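Local coordinates for protein diaminopimelate decarboxylase (Helicobacter pylori, PDB 2QGH) that catalyses the PLP-dependent decarboxylation of meso-diaminopimelate to L-lysine, the last step of lysine biosynthesis, and is seen here with that product bound, at residues 65-70 and 375-380; 124-129 and 149-154; 162-167 and 208-213; 342-347 and 359-364. All blocks are in the same frame, centred on the assembly; numbering follows the deposited sequence.

Contact 1. Residues 65-70 and 375-380. With LYS (lysine), chain C; PLP (pyridoxal-5'-phosphate), chain B.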
# COMPACT_ATOMS: atom_id res chain seq x y z
N LEU A 65 15.70 7.47 4.08
CA LEU A 65 14.38 7.94 4.54
C LEU A 65 13.21 7.02 4.21
O LEU A 65 12.28 6.89 5.00
CB LEU A 65 14.11 9.35 4.01
CG LEU A 65 14.70 10.52 4.82
CD1 LEU A 65 16.21 10.35 4.95
CD2 LEU A 65 14.36 11.85 4.16
N LYS A 66 13.27 6.39 3.05
CA LYS A 66 12.22 5.46 2.64
C LYS A 66 11.85 4.51 3.78
O LYS A 66 10.71 4.08 3.89
CB LYS A 66 12.69 4.66 1.43
CG LYS A 66 13.98 3.89 1.67
CD LYS A 66 14.47 3.24 0.40
CE LYS A 66 14.81 4.28 -0.66
NZ LYS A 66 15.91 5.18 -0.21
N ALA A 67 12.81 4.18 4.64
CA ALA A 67 12.53 3.27 5.76
C ALA A 67 11.50 3.90 6.70
O ALA A 67 10.50 3.28 7.05
CB ALA A 67 13.81 2.96 6.53
N ASN A 68 11.76 5.15 7.09
CA ASN A 68 10.88 5.91 7.96
C ASN A 68 11.33 7.36 7.89
O ASN A 68 12.45 7.69 8.27
CB ASN A 68 10.97 5.41 9.40
CG ASN A 68 9.79 5.86 10.24
OD1 ASN A 68 9.39 7.01 10.19
ND2 ASN A 68 9.23 4.94 11.02
N SER A 69 10.44 8.23 7.40
CA SER A 69 10.74 9.64 7.23
C SER A 69 10.10 10.57 8.25
O SER A 69 10.07 11.79 8.04
CB SER A 69 10.30 10.10 5.84
OG SER A 69 11.00 9.40 4.84
N ASN A 70 9.58 10.02 9.35
CA ASN A 70 8.96 10.87 10.35
C ASN A 70 9.91 12.01 10.76
O ASN A 70 11.08 11.80 11.09
CB ASN A 70 8.52 10.04 11.56
CG ASN A 70 7.93 10.89 12.68
OD1 ASN A 70 8.66 11.44 13.50
ND2 ASN A 70 6.60 11.00 12.70
N VAL A 375 8.57 -3.11 13.36
CA VAL A 375 7.78 -2.48 12.30
C VAL A 375 8.18 -1.02 12.09
O VAL A 375 7.41 -0.24 11.51
CB VAL A 375 6.28 -2.53 12.62
CG1 VAL A 375 5.83 -3.96 12.78
CG2 VAL A 375 6.00 -1.74 13.89
N GLY A 376 9.37 -0.65 12.57
CA GLY A 376 9.84 0.72 12.43
C GLY A 376 10.32 1.07 11.04
O GLY A 376 10.47 2.24 10.69
N ALA A 377 10.56 0.05 10.22
CA ALA A 377 11.03 0.29 8.86
C ALA A 377 10.01 -0.21 7.87
O ALA A 377 9.49 -1.32 8.00
CB ALA A 377 12.35 -0.42 8.63
N TYR A 378 9.71 0.62 6.87
CA TYR A 378 8.75 0.26 5.84
C TYR A 378 7.43 -0.15 6.47
O TYR A 378 6.71 -1.00 5.95
CB TYR A 378 9.32 -0.86 4.97
CG TYR A 378 10.67 -0.49 4.41
CD1 TYR A 378 10.81 0.55 3.48
CD2 TYR A 378 11.83 -1.13 4.85
CE1 TYR A 378 12.06 0.95 3.02
CE2 TYR A 378 13.10 -0.74 4.39
CZ TYR A 378 13.21 0.30 3.47
OH TYR A 378 14.44 0.70 3.03
N GLY A 379 7.14 0.46 7.61
CA GLY A 379 5.90 0.19 8.30
C GLY A 379 4.93 1.29 7.91
O GLY A 379 4.25 1.20 6.89
N SER A 380 4.90 2.37 8.68
CA SER A 380 3.99 3.46 8.37
C SER A 380 4.34 4.22 7.08
O SER A 380 3.51 4.96 6.57
CB SER A 380 3.95 4.45 9.54
OG SER A 380 5.01 5.37 9.44
N LYS C . 9.82 -1.78 1.17
CA LYS C . 10.71 -2.97 1.32
C LYS C . 10.39 -3.73 2.61
O LYS C . 9.33 -3.43 3.19
CB LYS C . 12.18 -2.52 1.32
CG LYS C . 12.63 -1.92 -0.00
CD LYS C . 13.94 -1.16 0.11
CE LYS C . 14.33 -0.60 -1.26
NZ LYS C . 15.52 0.32 -1.25
OXT LYS C . 11.18 -4.61 3.01
N1 PLP B . 19.95 2.87 -0.57
C2 PLP B . 19.23 2.62 -1.76
C2A PLP B . 19.67 3.20 -3.04
C3 PLP B . 18.04 1.79 -1.67
O3 PLP B . 17.29 1.52 -2.80
C4 PLP B . 17.64 1.25 -0.45
C4A PLP B . 16.57 0.21 -0.54
C5 PLP B . 18.35 1.52 0.73
C6 PLP B . 19.55 2.33 0.66
C5A PLP B . 17.91 1.23 2.10
O4P PLP B . 18.18 -0.12 2.39
P PLP B . 17.83 -0.71 3.68
O1P PLP B . 16.53 -0.24 4.41
O2P PLP B . 19.11 -0.41 4.58
O3P PLP B . 17.65 -2.25 3.40
O HOH W 1 8.02 3.14 8.54

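Contact 2. Residues 124-129 and 149-154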
# COMPACT_ATOMS: atom_id res chain seq x y z
N ASN A 124 21.95 22.46 -3.19
CA ASN A 124 23.33 22.10 -2.90
C ASN A 124 23.55 20.82 -2.11
O ASN A 124 24.32 20.80 -1.16
CB ASN A 124 24.01 23.27 -2.17
CG ASN A 124 23.83 24.59 -2.91
OD1 ASN A 124 24.18 24.71 -4.08
ND2 ASN A 124 23.27 25.58 -2.22
N ILE A 125 22.88 19.74 -2.51
CA ILE A 125 23.05 18.48 -1.81
C ILE A 125 24.40 17.86 -2.19
O ILE A 125 25.11 18.41 -3.04
CB ILE A 125 21.90 17.51 -2.13
CG1 ILE A 125 21.82 17.23 -3.63
CG2 ILE A 125 20.60 18.10 -1.64
CD1 ILE A 125 20.90 16.07 -3.97
N LEU A 126 24.77 16.74 -1.58
CA LEU A 126 26.08 16.14 -1.88
C LEU A 126 26.23 15.75 -3.35
O LEU A 126 27.16 16.16 -4.04
CB LEU A 126 26.36 14.93 -1.00
CG LEU A 126 27.76 14.86 -0.36
CD1 LEU A 126 28.01 13.46 0.16
CD2 LEU A 126 28.82 15.23 -1.37
N PHE A 127 25.31 14.92 -3.84
CA PHE A 127 25.38 14.55 -5.24
C PHE A 127 24.12 13.85 -5.68
O PHE A 127 23.32 13.42 -4.84
CB PHE A 127 26.62 13.66 -5.51
CG PHE A 127 26.67 12.36 -4.73
CD1 PHE A 127 25.65 11.41 -4.84
CD2 PHE A 127 27.78 12.04 -3.95
CE1 PHE A 127 25.74 10.18 -4.19
CE2 PHE A 127 27.88 10.81 -3.30
CZ PHE A 127 26.86 9.88 -3.42
N LEU A 128 23.94 13.80 -6.99
CA LEU A 128 22.80 13.11 -7.59
C LEU A 128 23.35 11.78 -8.07
O LEU A 128 24.34 11.74 -8.80
CB LEU A 128 22.23 13.91 -8.77
CG LEU A 128 21.10 14.91 -8.48
CD1 LEU A 128 21.63 16.10 -7.72
CD2 LEU A 128 20.49 15.37 -9.79
N ASN A 129 22.71 10.69 -7.65
CA ASN A 129 23.15 9.36 -8.05
C ASN A 129 22.30 8.96 -9.23
O ASN A 129 21.13 8.61 -9.08
CB ASN A 129 22.95 8.40 -6.88
CG ASN A 129 23.68 7.09 -7.07
OD1 ASN A 129 24.82 7.07 -7.52
ND2 ASN A 129 23.02 6.00 -6.73
N LYS A 149 28.00 23.36 -11.85
CA LYS A 149 28.64 22.10 -12.19
C LYS A 149 28.06 21.09 -11.19
O LYS A 149 28.44 21.09 -10.02
CB LYS A 149 30.16 22.22 -12.03
CG LYS A 149 31.01 21.24 -12.84
CD LYS A 149 32.49 21.61 -12.70
CE LYS A 149 33.36 20.98 -13.78
NZ LYS A 149 33.47 19.50 -13.63
N ALA A 150 27.15 20.26 -11.65
CA ALA A 150 26.49 19.28 -10.80
C ALA A 150 27.35 18.09 -10.37
O ALA A 150 27.88 17.36 -11.21
CB ALA A 150 25.22 18.78 -11.47
N ARG A 151 27.48 17.90 -9.06
CA ARG A 151 28.23 16.77 -8.52
C ARG A 151 27.35 15.54 -8.71
O ARG A 151 26.21 15.53 -8.28
CB ARG A 151 28.51 16.94 -7.02
CG ARG A 151 29.55 18.00 -6.69
CD ARG A 151 30.00 17.93 -5.22
NE ARG A 151 28.96 18.37 -4.30
CZ ARG A 151 28.66 19.65 -4.06
NH1 ARG A 151 29.32 20.62 -4.67
NH2 ARG A 151 27.68 19.95 -3.22
N ILE A 152 27.86 14.52 -9.38
CA ILE A 152 27.06 13.32 -9.57
C ILE A 152 27.83 12.06 -9.20
O ILE A 152 29.05 12.05 -9.13
CB ILE A 152 26.56 13.18 -11.05
CG1 ILE A 152 27.74 13.02 -12.00
CG2 ILE A 152 25.72 14.37 -11.44
CD1 ILE A 152 27.98 11.61 -12.44
N SER A 153 27.07 11.00 -8.94
CA SER A 153 27.62 9.70 -8.61
C SER A 153 26.93 8.79 -9.62
O SER A 153 25.87 9.14 -10.13
CB SER A 153 27.24 9.30 -7.19
OG SER A 153 27.61 7.96 -6.90
N ILE A 154 27.52 7.65 -9.94
CA ILE A 154 26.86 6.77 -10.88
C ILE A 154 26.67 5.41 -10.25
O ILE A 154 27.61 4.82 -9.73
CB ILE A 154 27.65 6.65 -12.21
CG1 ILE A 154 27.64 8.00 -12.92
CG2 ILE A 154 27.02 5.60 -13.11
CD1 ILE A 154 28.26 8.00 -14.31

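Contact 3. Residues 162-167 and 208-213. With PLP (pyridoxal-5'-phosphate), chain B; LYS (lysine), chain C.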
# COMPACT_ATOMS: atom_id res chain seq x y z
N ALA A 162 21.62 -10.67 -4.64
CA ALA A 162 21.74 -10.35 -3.22
C ALA A 162 21.20 -11.45 -2.30
O ALA A 162 21.40 -11.42 -1.08
CB ALA A 162 21.04 -9.03 -2.92
N LYS A 163 20.50 -12.42 -2.89
CA LYS A 163 19.93 -13.53 -2.13
C LYS A 163 18.90 -13.06 -1.10
O LYS A 163 19.05 -13.31 0.10
CB LYS A 163 21.04 -14.34 -1.44
CG LYS A 163 21.96 -15.11 -2.38
CD LYS A 163 22.89 -16.05 -1.62
CE LYS A 163 22.08 -17.05 -0.79
NZ LYS A 163 22.94 -18.03 -0.06
N THR A 164 17.86 -12.40 -1.58
CA THR A 164 16.80 -11.89 -0.72
C THR A 164 15.45 -12.08 -1.43
O THR A 164 15.33 -12.91 -2.33
CB THR A 164 17.04 -10.40 -0.40
OG1 THR A 164 16.04 -9.93 0.52
CG2 THR A 164 17.00 -9.57 -1.67
N HIS A 165 14.45 -11.32 -1.01
CA HIS A 165 13.13 -11.41 -1.64
C HIS A 165 13.23 -10.70 -2.99
O HIS A 165 13.82 -9.62 -3.10
CB HIS A 165 12.06 -10.74 -0.75
CG HIS A 165 10.66 -10.93 -1.24
ND1 HIS A 165 10.22 -10.42 -2.45
CD2 HIS A 165 9.60 -11.56 -0.69
CE1 HIS A 165 8.94 -10.74 -2.62
NE2 HIS A 165 8.55 -11.43 -1.56
N PRO A 166 12.66 -11.30 -4.05
CA PRO A 166 12.73 -10.66 -5.37
C PRO A 166 12.30 -9.19 -5.41
O PRO A 166 12.89 -8.39 -6.14
CB PRO A 166 11.84 -11.57 -6.24
CG PRO A 166 10.89 -12.19 -5.23
CD PRO A 166 11.80 -12.50 -4.08
N TYR A 167 11.28 -8.84 -4.63
CA TYR A 167 10.78 -7.46 -4.61
C TYR A 167 11.75 -6.42 -4.05
O TYR A 167 11.66 -5.24 -4.39
CB TYR A 167 9.46 -7.38 -3.84
CG TYR A 167 8.25 -7.85 -4.61
CD1 TYR A 167 6.97 -7.75 -4.07
CD2 TYR A 167 8.38 -8.42 -5.89
CE1 TYR A 167 5.85 -8.19 -4.76
CE2 TYR A 167 7.26 -8.87 -6.59
CZ TYR A 167 6.00 -8.76 -6.02
OH TYR A 167 4.88 -9.21 -6.69
N SER A 208 17.81 -5.50 -0.30
CA SER A 208 17.40 -5.16 1.06
C SER A 208 17.16 -6.41 1.91
O SER A 208 16.89 -7.49 1.38
CB SER A 208 16.12 -4.31 1.03
OG SER A 208 15.78 -3.86 2.33
N GLN A 209 17.26 -6.25 3.23
CA GLN A 209 17.06 -7.35 4.17
C GLN A 209 18.01 -8.50 3.83
O GLN A 209 17.61 -9.65 3.74
CB GLN A 209 15.60 -7.82 4.12
CG GLN A 209 15.23 -8.98 5.07
CD GLN A 209 15.63 -8.74 6.52
OE1 GLN A 209 15.59 -7.61 7.01
NE2 GLN A 209 16.02 -9.80 7.21
N LEU A 210 19.29 -8.16 3.65
CA LEU A 210 20.31 -9.15 3.31
C LEU A 210 20.89 -9.80 4.56
O LEU A 210 21.29 -9.11 5.50
CB LEU A 210 21.43 -8.48 2.51
CG LEU A 210 21.02 -7.69 1.27
CD1 LEU A 210 22.26 -7.26 0.51
CD2 LEU A 210 20.13 -8.54 0.39
N LEU A 211 20.94 -11.13 4.57
CA LEU A 211 21.49 -11.85 5.71
C LEU A 211 22.85 -12.46 5.39
O LEU A 211 23.58 -12.88 6.30
CB LEU A 211 20.53 -12.96 6.16
CG LEU A 211 19.19 -12.61 6.83
CD1 LEU A 211 19.40 -11.72 8.04
CD2 LEU A 211 18.28 -11.94 5.83
N ASP A 212 23.20 -12.51 4.11
CA ASP A 212 24.49 -13.07 3.72
C ASP A 212 25.45 -11.94 3.29
O ASP A 212 25.14 -11.16 2.39
CB ASP A 212 24.31 -14.07 2.57
CG ASP A 212 25.60 -14.80 2.22
OD1 ASP A 212 25.61 -15.55 1.23
OD2 ASP A 212 26.60 -14.63 2.95
N LEU A 213 26.60 -11.87 3.95
CA LEU A 213 27.60 -10.84 3.67
C LEU A 213 28.45 -11.08 2.42
O LEU A 213 29.16 -10.18 1.99
CB LEU A 213 28.52 -10.66 4.88
CG LEU A 213 29.68 -9.68 4.75
CD1 LEU A 213 29.13 -8.27 4.57
CD2 LEU A 213 30.57 -9.75 5.98
N1 PLP B . 19.95 2.87 -0.57
C2 PLP B . 19.23 2.62 -1.76
C2A PLP B . 19.67 3.20 -3.04
C3 PLP B . 18.04 1.79 -1.67
O3 PLP B . 17.29 1.52 -2.80
C4 PLP B . 17.64 1.25 -0.45
C4A PLP B . 16.57 0.21 -0.54
C5 PLP B . 18.35 1.52 0.73
C6 PLP B . 19.55 2.33 0.66
C5A PLP B . 17.91 1.23 2.10
O4P PLP B . 18.18 -0.12 2.39
P PLP B . 17.83 -0.71 3.68
O1P PLP B . 16.53 -0.24 4.41
O2P PLP B . 19.11 -0.41 4.58
O3P PLP B . 17.65 -2.25 3.40
N LYS C . 9.82 -1.78 1.17
CA LYS C . 10.71 -2.97 1.32
C LYS C . 10.39 -3.73 2.61
O LYS C . 9.33 -3.43 3.19
CB LYS C . 12.18 -2.52 1.32
CG LYS C . 12.63 -1.92 -0.00
CD LYS C . 13.94 -1.16 0.11
CE LYS C . 14.33 -0.60 -1.26
NZ LYS C . 15.52 0.32 -1.25
OXT LYS C . 11.18 -4.61 3.01

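Contact 4. Residues 342-347 and 359-364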
# COMPACT_ATOMS: atom_id res chain seq x y z
N CYS A 342 -3.41 -19.73 16.05
CA CYS A 342 -4.39 -18.74 15.59
C CYS A 342 -3.83 -17.78 14.55
O CYS A 342 -2.63 -17.49 14.54
CB CYS A 342 -4.88 -17.90 16.77
SG CYS A 342 -3.65 -16.74 17.39
N ASP A 343 -4.70 -17.29 13.67
CA ASP A 343 -4.32 -16.33 12.65
C ASP A 343 -4.63 -14.95 13.20
O ASP A 343 -5.77 -14.66 13.56
CB ASP A 343 -5.12 -16.54 11.36
CG ASP A 343 -4.65 -17.73 10.57
OD1 ASP A 343 -5.13 -17.90 9.43
OD2 ASP A 343 -3.82 -18.51 11.09
N VAL A 344 -3.62 -14.09 13.28
CA VAL A 344 -3.80 -12.73 13.78
C VAL A 344 -4.19 -11.89 12.56
O VAL A 344 -3.39 -11.71 11.64
CB VAL A 344 -2.51 -12.22 14.42
CG1 VAL A 344 -2.75 -10.89 15.12
CG2 VAL A 344 -1.98 -13.26 15.40
N VAL A 345 -5.43 -11.40 12.55
CA VAL A 345 -5.94 -10.63 11.42
C VAL A 345 -6.46 -9.24 11.75
O VAL A 345 -6.83 -8.95 12.89
CB VAL A 345 -7.06 -11.42 10.70
CG1 VAL A 345 -6.59 -12.84 10.41
CG2 VAL A 345 -8.32 -11.44 11.57
N GLY A 346 -6.50 -8.39 10.73
CA GLY A 346 -6.99 -7.04 10.89
C GLY A 346 -8.43 -6.88 10.44
O GLY A 346 -9.11 -7.86 10.14
N PRO A 347 -8.93 -5.64 10.38
CA PRO A 347 -10.32 -5.42 9.97
C PRO A 347 -10.59 -5.28 8.48
O PRO A 347 -11.76 -5.22 8.08
CB PRO A 347 -10.71 -4.13 10.71
CG PRO A 347 -9.65 -3.97 11.77
CD PRO A 347 -8.42 -4.46 11.08
N ALA A 359 -0.15 -18.57 14.32
CA ALA A 359 0.67 -18.02 15.40
C ALA A 359 0.23 -18.76 16.65
O ALA A 359 -0.79 -19.44 16.64
CB ALA A 359 0.42 -16.53 15.56
N HIS A 360 0.99 -18.63 17.72
CA HIS A 360 0.64 -19.32 18.96
C HIS A 360 0.54 -18.32 20.10
O HIS A 360 1.54 -17.77 20.55
CB HIS A 360 1.68 -20.40 19.25
CG HIS A 360 1.80 -21.42 18.15
ND1 HIS A 360 0.78 -22.30 17.86
CD2 HIS A 360 2.77 -21.64 17.24
CE1 HIS A 360 1.12 -23.02 16.80
NE2 HIS A 360 2.32 -22.64 16.41
N LEU A 361 -0.69 -18.09 20.57
CA LEU A 361 -0.91 -17.13 21.65
C LEU A 361 -1.92 -17.62 22.67
O LEU A 361 -2.73 -18.50 22.39
CB LEU A 361 -1.40 -15.80 21.06
CG LEU A 361 -0.54 -15.10 20.01
CD1 LEU A 361 -1.24 -13.83 19.56
CD2 LEU A 361 0.84 -14.77 20.59
N PRO A 362 -1.88 -17.06 23.88
CA PRO A 362 -2.83 -17.47 24.92
C PRO A 362 -4.19 -16.93 24.51
O PRO A 362 -4.28 -16.05 23.65
CB PRO A 362 -2.29 -16.78 26.17
CG PRO A 362 -1.68 -15.53 25.61
CD PRO A 362 -0.95 -16.03 24.39
N GLU A 363 -5.26 -17.46 25.09
CA GLU A 363 -6.57 -16.96 24.72
C GLU A 363 -6.63 -15.51 25.19
O GLU A 363 -6.28 -15.21 26.33
CB GLU A 363 -7.70 -17.77 25.38
CG GLU A 363 -9.07 -17.40 24.83
CD GLU A 363 -10.19 -18.26 25.36
OE1 GLU A 363 -11.34 -18.06 24.91
OE2 GLU A 363 -9.93 -19.13 26.22
N LEU A 364 -7.04 -14.63 24.29
CA LEU A 364 -7.13 -13.21 24.62
C LEU A 364 -8.58 -12.80 24.58
O LEU A 364 -9.42 -13.51 24.02
CB LEU A 364 -6.35 -12.37 23.60
CG LEU A 364 -4.85 -12.62 23.41
CD1 LEU A 364 -4.39 -11.97 22.11
CD2 LEU A 364 -4.07 -12.08 24.59

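Contact 1. Residues 65-70 and 375-380
The Tyr378 ring is packed on both faces: Ala67 CA sits over one, 3.9 Å from the ring centroid and displaced toward the rim, while CB of the bound lysine lies 3.5 Å above the plane on the opposite one, over the centre. At the edge, in the ring plane, the phosphate oxygen O1P of PLP accepts a hydrogen bond of 2.7 Å from Tyr378 OH. Lys66 runs alongside the tyrosine, pointing the same way, and its CG is 3.5 Å from Tyr378 OH. Bends at chi3 and chi4 then carry NZ off to a salt bridge with Asp85. This is the active site of a fold-type III PLP enzyme, where the turn following barrel strand 59-64 meets a loop that follows strand 369-372 of the second domain. The backbone fixes the tyrosine's base: Tyr378 N donates to Ala67 O at 2.8 Å, and a water bridges that same oxygen to Gly379 N. Next to Ala67, Asn68 uses both ends of its amide. Its ND2 reaches Gly376 O at 3.0 Å, nearly straight and in the amide plane; OD1 accepts from Asn70 N, forming an Asx turn.

Contact 2. Residues 124-129 and 149-154
Arg151 grips the chain leading into strand 127-130 by two carbonyls. Its NE donates to Leu126 O at 2.9 Å, with the oxygen tilted out of the guanidinium plane, and NH2 adds a weak bond to Ile125 O. Arg151 CB and CD already lie against Leu126 O, and a bend at chi3 (-71°) brings NE round to the same oxygen. Further along, the strands pair in parallel: Leu128 N donates to Arg151 O at 3.1 Å, and Leu128 O receives Ser153 N at 2.8 Å. Leu128 thus bonds to the residues before and after its partner Ile152. At the far end Ser153 OG gives its proton to Asn129 OD1 at 3.0 Å, approaching from outside the amide plane, and also bonds to Ser201 on the next strand; Asn129 ND2 bonds to Ser108, just past the neighbouring strand 105-107. Packing differs between the two sheet faces. Beside the polar pair, Ser153 CB rests on the face of the Phe127 ring, 3.6 Å from its centroid, a CH-pi contact. On the other face Leu128 CB meets Ile152 CG2 at 4.4 Å, beneath helix 133-146, which connects the two strands. This is a beta-alpha-beta crossover of the (βα)8 barrel, with Phe127, Asn129 and Ser153 facing its interior.

Contact 3. Residues 162-167 and 208-213
Ser208 opens the second segment with its backbone oxygen against Thr164: Thr164 OG1 donates to Ser208 O at 2.7 Å, almost straight down the carbonyl bond (C=O...O angle 171°). The threonine hydroxyl is set there by a chi1 of -177°, opposite its own backbone N. Ser208's side chain serves the ligands instead. OG donates to the PLP phosphate oxygen O3P at 2.7 Å and is also bonded by Arg282, while CB lies 3.9 Å from CD of the bound lysine. Gln209 adds little: its backbone O lies 3.6 Å from Thr164 OG1, and its side-chain OE1 accepts from Val248 N. Both segments belong to loops that follow strands of the PLP-binding (βα)8 barrel, strand 150-155 for the first and 197-203 for the second, at the end where such barrels carry their active sites. Leu210 comes next and fills the apolar part: CD2 presses on Ala162 CB at a tight 3.5 Å, and the same methyl is 3.7 Å from Thr164 CB, the leucine crossing the threonine at about a right angle. Asp212 stands at the N-cap of helix 213-232, OD2 capping Glu214 N, while OD1 makes a long salt bridge of 3.9 Å to Lys163 NZ.

Contact 4. Residues 342-347 and 359-364
Cys342 and Ala359 form a hydrogen-bonded antiparallel pair of the beta hairpin 340-345 and 354-361, in the mixed beta sheet of the second domain. Both bonds are short: Cys342 N to Ala359 O is 2.7 Å, and Ala359 N to Cys342 O is also 2.7 Å. From Cys342 CB the side chain takes a chi1 of 72°, which places SG between the backbone N and carbonyl carbon and swings it across toward the partner strand. There SG lies 4.0 Å from Ala359 O, with Ala359 CB and Leu361 CD1 a little farther off. Those two groups meet Val344 as well, since residues 342 and 344 project on the same side of their strand. Ile328 of strand 328-330 touches both Val344 and Leu361, extending this apolar cluster. From the Cys342-Ala359 pair the two short segments run off at 95° to each other, and Val344 continues the hairpin by backbone bonding to Leu356. Asp343 turns its carboxylate elsewhere, OD2 accepting from Asp358 N. Of the two Val344 methyls it is CG2 that reaches across, touching Ala359 CB at 4.1 Å and Leu361 CD1 at 4.3 Å.

Contacts 1 and 3 share one active site: their centres are 18 Å apart, their nearest atoms about 5 Å, and both touch PLP and the bound lysine, with Tyr378 and Ser208 each bonding a different phosphate oxygen. Contact 2 lies in the wall of the PLP-binding barrel, its centre 25 Å from that of contact 1, but only the side chain of Asn129 comes near the cofactor, about 6 Å from it. Contact 4 belongs to the other domain, 49 Å from contact 2 between centres and on the opposite side of the chain's centre. Contacts 1, 3 and 4 all meet the second subunit, whose Glu350 completes the lysine site, whereas contact 2 lies within its own chain.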